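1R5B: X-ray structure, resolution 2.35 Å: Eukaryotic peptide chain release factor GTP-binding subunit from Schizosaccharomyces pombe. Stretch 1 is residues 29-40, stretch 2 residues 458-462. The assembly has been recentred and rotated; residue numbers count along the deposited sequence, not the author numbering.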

# COMPACT_ATOMS: atom_id res chain seq x y z
N GLU A 29 13.32 12.27 6.93
CA GLU A 29 13.65 13.69 6.92
C GLU A 29 12.48 14.56 6.41
O GLU A 29 12.65 15.33 5.47
N VAL A 30 11.29 14.40 7.01
CA VAL A 30 10.14 15.31 6.77
C VAL A 30 9.28 15.54 8.04
O VAL A 30 9.19 14.64 8.89
N ASP A 31 8.69 16.73 8.17
CA ASP A 31 7.68 17.03 9.22
C ASP A 31 6.88 18.36 9.07
O ASP A 31 7.40 19.34 8.54
N GLN A 32 5.63 18.34 9.55
CA GLN A 32 4.60 19.42 9.47
C GLN A 32 3.51 19.05 8.43
O GLN A 32 3.84 18.91 7.26
N GLU A 33 2.24 18.96 8.86
CA GLU A 33 1.13 18.40 8.04
C GLU A 33 0.64 19.20 6.79
O GLU A 33 -0.52 19.11 6.39
N LEU A 34 1.55 19.98 6.20
CA LEU A 34 1.47 20.35 4.79
C LEU A 34 1.82 19.15 3.89
O LEU A 34 1.60 19.19 2.68
N LEU A 35 2.39 18.11 4.51
CA LEU A 35 2.67 16.82 3.87
C LEU A 35 1.42 16.22 3.25
O LEU A 35 1.47 15.65 2.16
N LYS A 36 0.29 16.31 3.96
CA LYS A 36 -1.00 15.92 3.41
C LYS A 36 -1.38 16.98 2.38
O LYS A 36 -0.98 18.13 2.52
N ASP A 37 -2.12 16.60 1.34
CA ASP A 37 -2.47 17.53 0.24
C ASP A 37 -1.39 17.53 -0.84
O ASP A 37 -1.70 17.61 -2.03
N MET A 38 -0.12 17.46 -0.44
CA MET A 38 0.97 17.11 -1.36
C MET A 38 0.95 15.58 -1.57
O MET A 38 0.51 15.08 -2.61
N TYR A 39 1.40 14.84 -0.57
CA TYR A 39 1.41 13.38 -0.62
C TYR A 39 0.01 12.84 -0.27
O TYR A 39 -0.32 12.65 0.91
N GLY A 40 -0.81 12.61 -1.29
CA GLY A 40 -2.17 12.13 -1.09
C GLY A 40 -2.23 10.67 -0.66
O GLY A 40 -1.25 9.92 -0.84
N ALA A 458 12.90 21.94 0.82
CA ALA A 458 11.64 21.70 0.12
C ALA A 458 11.14 20.25 0.24
O ALA A 458 11.79 19.41 0.86
N VAL A 459 9.97 20.00 -0.34
CA VAL A 459 9.42 18.65 -0.45
C VAL A 459 8.58 18.57 -1.72
O VAL A 459 7.95 19.54 -2.11
N GLY A 460 8.58 17.39 -2.34
CA GLY A 460 7.90 17.24 -3.62
C GLY A 460 7.67 15.82 -4.06
O GLY A 460 8.24 14.88 -3.51
N LYS A 461 6.79 15.67 -5.04
CA LYS A 461 6.52 14.40 -5.69
C LYS A 461 6.71 14.54 -7.19
O LYS A 461 6.52 15.62 -7.73
N VAL A 462 7.05 13.44 -7.87
CA VAL A 462 7.26 13.46 -9.32
C VAL A 462 5.96 13.09 -10.01
O VAL A 462 5.26 12.22 -9.53

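Stretch 2 is an extended strand, and its alternation sets the rule of this contact: Val-459 and Lys-461 send their CA-to-CB bonds toward stretch 1, while Ala-458 and Val-462 stay out of reach.

Val-459, in the m rotamer, is the apolar centre, and residues scattered along the irregular first stretch converge on it. Val-30, also m, points toward the strand and sets its CG1 3.9 Å from CG1 of Val-459. Leu-34, with both chi1 and chi2 p, brings CD1 to 4.0 Å from CG2 of Val-459. Tyr-39 leaves its backbone sideways, but with chi1 m its ring reaches back to the strand, so that OH lies 3.2 Å from CB of Val-459 and CZ 4.2 Å from the same atom. That hydroxyl is hydrogen-bonded elsewhere in the structure, so its burial beside a valine does not leave it unsatisfied.

Gly-460 has no side chain (a CB would point away), and Met-38 packs over its backbone. Met-38 points toward the strand with chi1 t and both chi2 and chi3 p, a folded shape that lays SD 3.9 Å from CA of Gly-460 and CE 3.4 Å from O of Val-459. The carbonyl O of Gly-460 sits at the edge of the Tyr-39 ring, near its plane.

Lys-461 combines apolar and polar contact. Chi1 is p, chi2 lies between wells at -142°, and chi3 is t, carrying the chain past the methionine, where CD of Lys-461 is 3.7 Å from SD of Met-38. NZ of Lys-461 then donates a hydrogen bond to the backbone O of Met-38 at 2.6 Å. The lesson is economical: one valine gathers the hydrophobic groups, a glycine accepts the thioether against its backbone, and a lysine packs its methylenes before spending its charge on a main-chain carbonyl.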

# COMPACT_ATOMS: atom_id res chain seq x y z
CB GLU A 29 14.92 13.95 6.07
CG GLU A 29 16.06 12.94 6.24
CD GLU A 29 17.13 13.36 7.24
OE1 GLU A 29 18.06 14.10 6.86
OE2 GLU A 29 17.05 12.93 8.42
CB VAL A 30 9.21 14.84 5.59
CG1 VAL A 30 9.96 14.70 4.28
CG2 VAL A 30 8.48 13.54 5.91
CB ASP A 31 8.29 16.95 10.64
CG ASP A 31 9.65 17.60 10.74
OD1 ASP A 31 10.65 16.92 10.44
OD2 ASP A 31 9.82 18.77 11.14
CB GLN A 32 5.19 20.81 9.16
CG GLN A 32 4.44 22.02 9.77
CD GLN A 32 2.91 21.97 9.61
OE1 GLN A 32 2.39 22.17 8.51
NE2 GLN A 32 2.21 21.72 10.71
CB GLU A 33 -0.07 18.10 8.93
CG GLU A 33 0.18 17.03 9.98
CD GLU A 33 -1.04 16.80 10.88
OE1 GLU A 33 -1.45 17.75 11.59
OE2 GLU A 33 -1.58 15.67 10.87
CB LEU A 34 2.42 21.53 4.48
CG LEU A 34 3.92 21.36 4.77
CD1 LEU A 34 4.70 20.75 3.58
CD2 LEU A 34 4.53 22.69 5.20
CB LEU A 35 3.22 15.83 4.90
CG LEU A 35 4.51 16.14 5.67
CD1 LEU A 35 4.89 14.93 6.54
CD2 LEU A 35 5.68 16.54 4.76
CB LYS A 36 -2.05 15.85 4.52
CG LYS A 36 -1.74 14.81 5.60
CD LYS A 36 -2.59 15.00 6.85
CE LYS A 36 -3.99 14.42 6.67
NZ LYS A 36 -4.92 14.88 7.74
CB ASP A 37 -2.71 18.96 0.74
CG ASP A 37 -3.45 19.84 -0.28
OD1 ASP A 37 -3.63 21.04 0.01
OD2 ASP A 37 -3.87 19.43 -1.38
CB MET A 38 2.33 17.61 -0.82
CG MET A 38 3.59 17.00 -1.48
SD MET A 38 4.09 17.79 -3.03
CE MET A 38 4.57 19.38 -2.47
CB TYR A 39 2.49 12.82 0.32
CG TYR A 39 3.87 13.48 0.24
CD1 TYR A 39 4.46 14.06 1.38
CD2 TYR A 39 4.60 13.52 -0.95
CE1 TYR A 39 5.73 14.66 1.33
CE2 TYR A 39 5.87 14.14 -1.01
CZ TYR A 39 6.42 14.69 0.14
OH TYR A 39 7.67 15.27 0.11
CB ALA A 458 11.77 22.11 -1.35
CB VAL A 459 8.54 18.24 0.76
CG1 VAL A 459 9.40 17.78 1.94
CG2 VAL A 459 7.59 19.36 1.18
CB LYS A 461 5.10 13.95 -5.37
CG LYS A 461 3.98 14.82 -5.94
CD LYS A 461 2.82 14.95 -4.95
CE LYS A 461 1.83 16.04 -5.35
NZ LYS A 461 0.42 15.59 -5.19
CB VAL A 462 8.47 12.56 -9.80
CG1 VAL A 462 9.13 11.80 -8.66
CG2 VAL A 462 8.07 11.61 -10.94